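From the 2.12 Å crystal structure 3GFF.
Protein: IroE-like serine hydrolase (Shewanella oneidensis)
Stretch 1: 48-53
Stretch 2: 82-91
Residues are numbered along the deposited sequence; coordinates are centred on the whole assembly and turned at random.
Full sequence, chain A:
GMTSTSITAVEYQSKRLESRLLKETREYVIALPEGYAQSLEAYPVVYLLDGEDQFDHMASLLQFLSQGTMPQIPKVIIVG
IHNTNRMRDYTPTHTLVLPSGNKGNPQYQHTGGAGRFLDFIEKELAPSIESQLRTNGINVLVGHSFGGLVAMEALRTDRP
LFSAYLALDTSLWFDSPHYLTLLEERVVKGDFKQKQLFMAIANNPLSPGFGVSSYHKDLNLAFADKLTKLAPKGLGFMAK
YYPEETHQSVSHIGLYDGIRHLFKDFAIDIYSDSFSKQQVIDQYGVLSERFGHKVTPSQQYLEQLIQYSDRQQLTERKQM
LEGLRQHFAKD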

ATOM      1  N   LEU A  48       0.196  14.562   7.203  1.00 25.68           N
ATOM      2  CA  LEU A  48      -0.915  13.970   6.459  1.00 24.95           C
ATOM      3  C   LEU A  48      -2.250  14.640   6.868  1.00 25.66           C
ATOM      4  O   LEU A  48      -2.610  14.634   8.054  1.00 23.89           O
ATOM      5  N   LEU A  49      -2.947  15.227   5.887  1.00 24.84           N
ATOM      6  CA  LEU A  49      -4.275  15.786   6.094  1.00 24.91           C
ATOM      7  C   LEU A  49      -5.294  14.648   6.106  1.00 26.99           C
ATOM      8  O   LEU A  49      -4.959  13.527   5.723  1.00 26.10           O
ATOM      9  N   ASP A  50      -6.524  14.957   6.534  1.00 27.44           N
ATOM     10  CA  ASP A  50      -7.601  13.974   6.693  1.00 27.17           C
ATOM     11  C   ASP A  50      -7.151  12.826   7.554  1.00 27.51           C
ATOM     12  O   ASP A  50      -7.451  11.675   7.257  1.00 28.03           O
ATOM     13  N   GLY A  51      -6.473  13.147   8.646  1.00 28.16           N
ATOM     14  CA  GLY A  51      -5.895  12.132   9.526  1.00 29.04           C
ATOM     15  C   GLY A  51      -6.840  11.098  10.088  1.00 29.92           C
ATOM     16  O   GLY A  51      -6.442   9.965  10.237  1.00 30.16           O
ATOM     17  N   GLU A  52      -8.091  11.488  10.360  1.00 30.38           N
ATOM     18  CA  GLU A  52      -9.119  10.596  10.953  1.00 31.69           C
ATOM     19  C   GLU A  52      -9.375   9.411  10.067  1.00 30.37           C
ATOM     20  O   GLU A  52      -9.618   8.343  10.541  1.00 30.42           O
ATOM     21  N   ASP A  53      -9.309   9.632   8.769  1.00 31.39           N
ATOM     22  CA  ASP A  53      -9.590   8.622   7.740  1.00 31.12           C
ATOM     23  C   ASP A  53      -8.366   8.036   6.997  1.00 29.45           C
ATOM     24  O   ASP A  53      -8.378   6.857   6.649  1.00 27.13           O
ATOM     25  N   HIS A  82      -6.197  15.770  12.357  1.00 25.02           N
ATOM     26  CA  HIS A  82      -7.607  15.467  12.269  1.00 27.24           C
ATOM     27  C   HIS A  82      -8.366  16.711  11.908  1.00 28.16           C
ATOM     28  O   HIS A  82      -7.914  17.811  12.185  1.00 26.89           O
ATOM     29  N   ASN A  83      -9.527  16.496  11.295  1.00 28.20           N
ATOM     30  CA  ASN A  83     -10.451  17.541  10.949  1.00 27.91           C
ATOM     31  C   ASN A  83     -11.473  17.852  12.042  1.00 27.90           C
ATOM     32  O   ASN A  83     -11.789  17.035  12.916  1.00 27.26           O
ATOM     33  N   THR A  84     -11.960  19.082  11.989  1.00 27.56           N
ATOM     34  CA  THR A  84     -13.099  19.489  12.785  1.00 26.07           C
ATOM     35  C   THR A  84     -14.070  19.924  11.653  1.00 26.28           C
ATOM     36  O   THR A  84     -14.893  19.125  11.200  1.00 25.57           O
ATOM     37  N   ASN A  85     -13.906  21.149  11.141  1.00 26.18           N
ATOM     38  CA  ASN A  85     -14.704  21.630  10.002  1.00 25.91           C
ATOM     39  C   ASN A  85     -13.865  21.574   8.686  1.00 26.57           C
ATOM     40  O   ASN A  85     -13.138  22.506   8.303  1.00 26.79           O
ATOM     41  N   ARG A  86     -13.974  20.443   8.020  1.00 27.51           N
ATOM     42  CA  ARG A  86     -13.252  20.163   6.784  1.00 27.60           C
ATOM     43  C   ARG A  86     -13.580  21.112   5.618  1.00 27.69           C
ATOM     44  O   ARG A  86     -12.691  21.543   4.896  1.00 28.27           O
HETATM   45  N   MSE A  87     -14.849  21.436   5.416  1.00 27.19           N
HETATM   46  CA  MSE A  87     -15.176  22.342   4.323  1.00 27.62           C
HETATM   47  C   MSE A  87     -14.632  23.739   4.606  1.00 25.10           C
HETATM   48  O   MSE A  87     -14.360  24.484   3.699  1.00 25.03           O
ATOM     49  N   ARG A  88     -14.458  24.076   5.864  1.00 24.13           N
ATOM     50  CA  ARG A  88     -13.982  25.395   6.225  1.00 23.61           C
ATOM     51  C   ARG A  88     -12.493  25.472   6.013  1.00 24.11           C
ATOM     52  O   ARG A  88     -12.030  26.401   5.380  1.00 24.47           O
ATOM     53  N   ASP A  89     -11.763  24.458   6.492  1.00 24.58           N
ATOM     54  CA  ASP A  89     -10.308  24.473   6.506  1.00 23.54           C
ATOM     55  C   ASP A  89      -9.621  24.022   5.243  1.00 23.92           C
ATOM     56  O   ASP A  89      -8.480  24.365   5.041  1.00 24.70           O
ATOM     57  N   TYR A  90     -10.295  23.248   4.406  1.00 23.78           N
ATOM     58  CA  TYR A  90      -9.660  22.685   3.224  1.00 23.57           C
ATOM     59  C   TYR A  90      -9.975  23.426   1.943  1.00 24.25           C
ATOM     60  O   TYR A  90      -9.474  23.037   0.892  1.00 24.43           O
ATOM     61  N   THR A  91     -10.790  24.486   2.036  1.00 24.23           N
ATOM     62  CA  THR A  91     -11.186  25.291   0.872  1.00 22.39           C
ATOM     63  C   THR A  91     -10.510  26.657   0.882  1.00 22.88           C
ATOM     64  O   THR A  91     -10.548  27.364   1.865  1.00 20.48           O
TER

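A single buried carboxylate, that of D50, takes half of the hydrogen bonds between these two stretches, and it does so from a residue whose backbone is itself unusual, with phi/psi of 53/44°, a left-handed conformation rarely adopted outside glycine and asparagine or aspartate. D50 stands at the N-cap position, yet its side chain makes no capping bond. Its CA-to-CB bond points sideways, but in the m rotamer (chi1 -73°) the end of D50 comes nearer the second stretch. There R86, whose CB points toward the first stretch and whose chi1 to chi3 are all t, meets it in a bidentate salt bridge: R86 NE lies 2.7 Å from D50 OD1 and R86 NH2 lies 2.9 Å from D50 OD2, with OD1 at the guanidinium edge, near its plane. N83 ND2 adds a weak hydrogen bond to D50 OD1 at 2.7 Å.

The example illustrates a general principle: a buried acid is tolerated when its charge is matched and neighbouring polar groups are satisfied. The backbone of D50 is served as well, since D50 N donates to Y90 OH at 2.9 Å, and nearly straight. Y90 (chi1 -77°, m) also points toward the first stretch, and its ring carries L49 (m, t) over one face, with L49 CB 3.8 Å from Y90 CZ.

At the more exposed margin, the end of E52 comes nearer the second stretch, with chi1 off-rotamer at -26°. E52 OE1 accepts a weak hydrogen bond from N83 ND2 at 3.3 Å, while N83 N donates to E52 OE2 at a very short 2.5 Å, a value to treat cautiously because OE2 is crowded in the model. H82 (chi1 -61°, m) lays one ring face against E52 CA, and H82 CD2 sits 3.8 Å from G51 C. At G51, an ideal CB would fall a tight 3.0 Å from H82 CD2.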

ATOM      1  CB  LEU A  48      -1.021  12.463   6.740  1.00 23.65           C
ATOM      2  CG  LEU A  48       0.253  11.606   6.636  1.00 22.68           C
ATOM      3  CD1 LEU A  48      -0.079  10.200   7.114  1.00 20.49           C
ATOM      4  CD2 LEU A  48       0.858  11.604   5.160  1.00 20.59           C
ATOM      5  CB  LEU A  49      -4.616  16.786   4.996  1.00 23.97           C
ATOM      6  CG  LEU A  49      -3.693  18.002   4.925  1.00 22.71           C
ATOM      7  CD1 LEU A  49      -4.177  18.976   3.877  1.00 22.83           C
ATOM      8  CD2 LEU A  49      -3.568  18.675   6.282  1.00 19.81           C
ATOM      9  CB  ASP A  50      -8.098  13.453   5.340  1.00 27.11           C
ATOM     10  CG  ASP A  50      -8.907  14.464   4.612  1.00 26.85           C
ATOM     11  OD1 ASP A  50      -9.780  15.082   5.283  1.00 27.57           O
ATOM     12  OD2 ASP A  50      -8.671  14.647   3.405  1.00 22.69           O
ATOM     13  CB  GLU A  52     -10.495  11.276  11.130  1.00 33.52           C
ATOM     14  CG  GLU A  52     -10.498  12.775  11.280  1.00 34.98           C
ATOM     15  CD  GLU A  52     -10.055  13.497  10.036  1.00 36.11           C
ATOM     16  OE1 GLU A  52     -10.608  13.265   8.932  1.00 38.45           O
ATOM     17  OE2 GLU A  52      -9.148  14.329  10.166  1.00 37.13           O
ATOM     18  CB  ASP A  53     -10.550   9.240   6.699  1.00 32.28           C
ATOM     19  CG  ASP A  53     -11.935   9.539   7.274  1.00 33.05           C
ATOM     20  OD1 ASP A  53     -12.278   8.999   8.336  1.00 33.84           O
ATOM     21  OD2 ASP A  53     -12.695  10.295   6.663  1.00 33.73           O
ATOM     22  CB  HIS A  82      -8.192  14.907  13.557  1.00 29.24           C
ATOM     23  CG  HIS A  82      -7.561  13.640  13.984  1.00 30.06           C
ATOM     24  ND1 HIS A  82      -7.870  13.031  15.173  1.00 31.64           N
ATOM     25  CD2 HIS A  82      -6.588  12.891  13.410  1.00 31.37           C
ATOM     26  CE1 HIS A  82      -7.150  11.927  15.294  1.00 32.80           C
ATOM     27  NE2 HIS A  82      -6.358  11.823  14.238  1.00 31.62           N
ATOM     28  CB  ASN A  83     -11.241  17.139   9.704  1.00 27.93           C
ATOM     29  CG  ASN A  83     -10.463  17.313   8.447  1.00 27.54           C
ATOM     30  OD1 ASN A  83      -9.928  18.383   8.199  1.00 29.61           O
ATOM     31  ND2 ASN A  83     -10.439  16.295   7.618  1.00 26.83           N
ATOM     32  CB  THR A  84     -12.732  20.588  13.757  1.00 25.83           C
ATOM     33  OG1 THR A  84     -12.343  21.751  13.034  1.00 26.26           O
ATOM     34  CG2 THR A  84     -11.575  20.138  14.677  1.00 24.84           C
ATOM     35  CB  ASN A  85     -15.251  23.026  10.298  1.00 24.33           C
ATOM     36  CG  ASN A  85     -16.331  23.472   9.319  1.00 22.93           C
ATOM     37  OD1 ASN A  85     -16.459  22.950   8.202  1.00 21.01           O
ATOM     38  ND2 ASN A  85     -17.080  24.487   9.724  1.00 20.91           N
ATOM     39  CB  ARG A  86     -13.561  18.728   6.383  1.00 29.09           C
ATOM     40  CG  ARG A  86     -12.886  18.244   5.106  1.00 29.13           C
ATOM     41  CD  ARG A  86     -12.936  16.727   5.024  1.00 29.71           C
ATOM     42  NE  ARG A  86     -11.896  16.265   4.121  1.00 29.66           N
ATOM     43  CZ  ARG A  86     -12.088  15.963   2.839  1.00 31.01           C
ATOM     44  NH1 ARG A  86     -13.315  16.030   2.302  1.00 31.12           N
ATOM     45  NH2 ARG A  86     -11.050  15.572   2.092  1.00 29.38           N
HETATM   46  CB  MSE A  87     -16.674  22.380   4.027  1.00 29.03           C
HETATM   47  CG  MSE A  87     -17.206  21.135   3.270  1.00 31.49           C
HETATM   48 SE   MSE A  87     -16.319  20.841   1.530  0.75 36.48          SE
HETATM   49  CE  MSE A  87     -16.917  22.497   0.784  1.00 32.01           C
ATOM     50  CB  ARG A  88     -14.313  25.707   7.680  1.00 23.14           C
ATOM     51  CG  ARG A  88     -13.974  27.116   8.170  1.00 22.59           C
ATOM     52  CD  ARG A  88     -13.970  27.129   9.693  1.00 22.77           C
ATOM     53  NE  ARG A  88     -12.919  26.254  10.211  1.00 21.87           N
ATOM     54  CZ  ARG A  88     -12.758  25.924  11.489  1.00 22.09           C
ATOM     55  NH1 ARG A  88     -13.584  26.383  12.430  1.00 21.16           N
ATOM     56  NH2 ARG A  88     -11.762  25.117  11.839  1.00 21.63           N
ATOM     57  CB  ASP A  89      -9.806  23.574   7.627  1.00 23.53           C
ATOM     58  CG  ASP A  89     -10.245  24.042   9.006  1.00 24.58           C
ATOM     59  OD1 ASP A  89     -10.484  25.259   9.192  1.00 24.99           O
ATOM     60  OD2 ASP A  89     -10.344  23.184   9.914  1.00 24.52           O
ATOM     61  CB  TYR A  90      -9.994  21.179   3.109  1.00 24.00           C
ATOM     62  CG  TYR A  90      -9.210  20.275   4.040  1.00 23.13           C
ATOM     63  CD1 TYR A  90      -8.622  20.763   5.198  1.00 23.33           C
ATOM     64  CD2 TYR A  90      -9.138  18.913   3.808  1.00 23.29           C
ATOM     65  CE1 TYR A  90      -7.933  19.954   6.046  1.00 23.14           C
ATOM     66  CE2 TYR A  90      -8.438  18.063   4.690  1.00 23.83           C
ATOM     67  CZ  TYR A  90      -7.858  18.594   5.811  1.00 24.03           C
ATOM     68  OH  TYR A  90      -7.177  17.792   6.733  1.00 24.56           O
ATOM     69  CB  THR A  91     -12.733  25.400   0.752  1.00 22.51           C
ATOM     70  OG1 THR A  91     -13.306  25.932   1.949  1.00 20.14           O
ATOM     71  CG2 THR A  91     -13.335  23.992   0.471  1.00 20.27           C
TER